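Local coordinates for protein R.MvaI (Kocuria varians, PDB 2OAA) that is a PDDEXK-clan restriction endonuclease that binds DNA and calcium ions, and so probably cuts DNA at a specific sequence with the help of metal ions, at residues Q104-N109 with F121-D126. Residues are numbered along the deposited sequence; the frame is centred on the assembly and turned at random.
Sequences QTVSGN and FKIDID. With CA (calcium ion), chain J; nucleotides of chain B.
The amide of Gln104 lies obliquely against the CD2/CE2 side of the Phe121 ring, the two planes 29° apart and NE2 of Gln104 3.6 Å from CD2 of Phe121. Its chi1 sets CG against the ring and a bend at chi2 carries the amide along it, so the flexible glutamine offers both methylene and flat amide. Val106 suits the next place because its branches part: CG2 packs 3.8 Å from Phe121 CB, while CG1 reaches CG1 of Ile123 at 3.6 Å, an apolar seam continued by Ile202 and Val209. Beyond it Ile123 N donates to Ser107 O (2.9 Å), nearly straight at 168° but from above the carbonyl plane, and a water links Ser107 N to Phe121 O. Gly108, its backbone bare, makes a close CA-H...O contact with Ile123 O (3.3 Å). Lys122 starts away, but its long chain turns at the last torsion (-68°), and NZ hydrogen-bonds Gly108 O (3.0 Å) from above the carbonyl plane and, weakly, Ile123 O. Farther along, Asp124 OD1, Ile125 O and five waters hold calcium. On the strand's other side Thr105 OG1, also bonded to Asp210, accepts from N4 of DC4 of chain B: a three-stranded sheet backs a base-contacting strand, consistent with a sequence-reading face in a restriction endonuclease.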
loop_
_atom_site.group_PDB
_atom_site.type_symbol
_atom_site.label_atom_id
_atom_site.label_comp_id
_atom_site.label_asym_id
_atom_site.label_seq_id
_atom_site.Cartn_x
_atom_site.Cartn_y
_atom_site.Cartn_z
ATOM N N GLN E 104 -2.421 -8.130 -9.170
ATOM C CA GLN E 104 -2.412 -9.376 -8.419
ATOM C C GLN E 104 -2.017 -9.116 -6.991
ATOM O O GLN E 104 -0.949 -8.573 -6.738
ATOM C CB GLN E 104 -1.384 -10.362 -8.998
ATOM C CG GLN E 104 -1.715 -10.869 -10.366
ATOM C CD GLN E 104 -2.830 -11.874 -10.349
ATOM O OE1 GLN E 104 -3.554 -12.029 -11.328
ATOM N NE2 GLN E 104 -2.970 -12.587 -9.246
ATOM N N THR E 105 -2.863 -9.538 -6.059
ATOM C CA THR E 105 -2.549 -9.477 -4.644
ATOM C C THR E 105 -1.937 -10.797 -4.227
ATOM O O THR E 105 -2.623 -11.833 -4.140
ATOM C CB THR E 105 -3.798 -9.164 -3.818
ATOM O OG1 THR E 105 -4.324 -7.892 -4.213
ATOM C CG2 THR E 105 -3.461 -9.077 -2.352
ATOM N N VAL E 106 -0.627 -10.770 -3.997
ATOM C CA VAL E 106 0.138 -11.993 -3.833
ATOM C C VAL E 106 0.454 -12.262 -2.362
ATOM O O VAL E 106 0.789 -11.341 -1.606
ATOM C CB VAL E 106 1.432 -11.947 -4.670
ATOM C CG1 VAL E 106 2.062 -13.322 -4.735
ATOM C CG2 VAL E 106 1.144 -11.480 -6.098
ATOM N N SER E 107 0.352 -13.539 -1.986
ATOM C CA SER E 107 0.520 -13.985 -0.605
ATOM C C SER E 107 1.711 -14.934 -0.497
ATOM O O SER E 107 2.107 -15.556 -1.483
ATOM C CB SER E 107 -0.749 -14.721 -0.124
ATOM O OG SER E 107 -1.921 -13.909 -0.220
ATOM N N GLY E 108 2.248 -15.079 0.712
ATOM C CA GLY E 108 3.345 -16.004 0.961
ATOM C C GLY E 108 2.906 -17.389 1.399
ATOM O O GLY E 108 3.737 -18.309 1.470
ATOM N N ASN E 109 1.615 -17.556 1.690
ATOM C CA ASN E 109 1.118 -18.834 2.225
ATOM C C ASN E 109 0.290 -19.676 1.263
ATOM O O ASN E 109 -0.076 -20.807 1.587
ATOM C CB ASN E 109 0.317 -18.601 3.506
ATOM C CG ASN E 109 -0.967 -17.841 3.259
ATOM O OD1 ASN E 109 -0.994 -16.887 2.489
ATOM N ND2 ASN E 109 -2.039 -18.256 3.922
ATOM N N PHE E 121 0.539 -16.772 -8.903
ATOM C CA PHE E 121 1.630 -16.061 -8.249
ATOM C C PHE E 121 1.678 -16.423 -6.788
ATOM O O PHE E 121 0.638 -16.625 -6.153
ATOM C CB PHE E 121 1.424 -14.549 -8.390
ATOM C CG PHE E 121 1.301 -14.100 -9.811
ATOM C CD1 PHE E 121 2.409 -13.662 -10.514
ATOM C CD2 PHE E 121 0.066 -14.146 -10.462
ATOM C CE1 PHE E 121 2.290 -13.270 -11.854
ATOM C CE2 PHE E 121 -0.057 -13.755 -11.799
ATOM C CZ PHE E 121 1.052 -13.319 -12.481
ATOM N N LYS E 122 2.896 -16.497 -6.268
ATOM C CA LYS E 122 3.121 -16.711 -4.843
ATOM C C LYS E 122 4.393 -15.975 -4.434
ATOM O O LYS E 122 5.279 -15.744 -5.258
ATOM C CB LYS E 122 3.241 -18.215 -4.546
ATOM C CG LYS E 122 3.271 -18.550 -3.061
ATOM C CD LYS E 122 3.251 -20.046 -2.825
ATOM C CE LYS E 122 3.412 -20.318 -1.344
ATOM N NZ LYS E 122 4.774 -19.940 -0.839
ATOM N N ILE E 123 4.495 -15.613 -3.158
ATOM C CA ILE E 123 5.740 -15.061 -2.613
ATOM C C ILE E 123 6.482 -16.133 -1.839
ATOM O O ILE E 123 5.878 -16.863 -1.049
ATOM C CB ILE E 123 5.472 -13.856 -1.669
ATOM C CG1 ILE E 123 4.737 -12.737 -2.411
ATOM C CG2 ILE E 123 6.782 -13.343 -1.020
ATOM C CD1 ILE E 123 5.500 -12.123 -3.585
ATOM N N ASP E 124 7.785 -16.228 -2.084
ATOM C CA ASP E 124 8.667 -16.998 -1.221
ATOM C C ASP E 124 9.514 -16.051 -0.406
ATOM O O ASP E 124 10.243 -15.217 -0.950
ATOM C CB ASP E 124 9.586 -17.943 -2.002
ATOM C CG ASP E 124 10.533 -18.729 -1.070
ATOM O OD1 ASP E 124 10.183 -18.964 0.119
ATOM O OD2 ASP E 124 11.626 -19.119 -1.530
ATOM N N ILE E 125 9.408 -16.162 0.909
ATOM C CA ILE E 125 10.324 -15.459 1.777
ATOM C C ILE E 125 11.524 -16.362 1.967
ATOM O O ILE E 125 11.411 -17.462 2.532
ATOM C CB ILE E 125 9.721 -15.121 3.136
ATOM C CG1 ILE E 125 8.423 -14.320 2.965
ATOM C CG2 ILE E 125 10.749 -14.374 3.981
ATOM C CD1 ILE E 125 8.587 -12.936 2.329
ATOM N N ASP E 126 12.667 -15.906 1.471
ATOM C CA ASP E 126 13.890 -16.699 1.536
ATOM C C ASP E 126 14.701 -16.157 2.698
ATOM O O ASP E 126 15.441 -15.182 2.565
ATOM C CB ASP E 126 14.641 -16.593 0.208
ATOM C CG ASP E 126 15.882 -17.455 0.157
ATOM O OD1 ASP E 126 16.378 -17.904 1.223
ATOM O OD2 ASP E 126 16.398 -17.648 -0.969
HETATM CA CA CA J . 10.999 -19.717 2.422
ATOM P P DC B 4 -8.742 -12.326 -10.922
ATOM O OP1 DC B 4 -9.421 -12.854 -12.133
ATOM O OP2 DC B 4 -7.345 -12.726 -10.635
ATOM O "O5'" DC B 4 -8.795 -10.738 -10.977
ATOM C "C5'" DC B 4 -10.036 -10.057 -11.135
ATOM C "C4'" DC B 4 -9.886 -8.605 -10.751
ATOM O "O4'" DC B 4 -9.642 -8.464 -9.341
ATOM C "C3'" DC B 4 -8.739 -7.849 -11.427
ATOM O "O3'" DC B 4 -9.233 -7.173 -12.587
ATOM C "C2'" DC B 4 -8.272 -6.867 -10.362
ATOM C "C1'" DC B 4 -9.202 -7.132 -9.181
ATOM N N1 DC B 4 -8.559 -7.005 -7.867
ATOM C C2 DC B 4 -9.004 -5.995 -7.009
ATOM O O2 DC B 4 -9.974 -5.306 -7.353
ATOM N N3 DC B 4 -8.369 -5.803 -5.828
ATOM C C4 DC B 4 -7.342 -6.584 -5.490
ATOM N N4 DC B 4 -6.723 -6.331 -4.336
ATOM C C5 DC B 4 -6.899 -7.652 -6.327
ATOM C C6 DC B 4 -7.532 -7.826 -7.495
HETATM O O HOH W 1 -0.475 -15.694 -3.646
HETATM O O HOH W 2 12.872 -20.043 0.736
HETATM O O HOH W 3 8.724 -18.616 2.741
HETATM O O HOH W 4 11.333 -22.021 2.480
HETATM O O HOH W 5 13.225 -19.649 3.854
HETATM O O HOH W 6 10.329 -20.078 4.781
#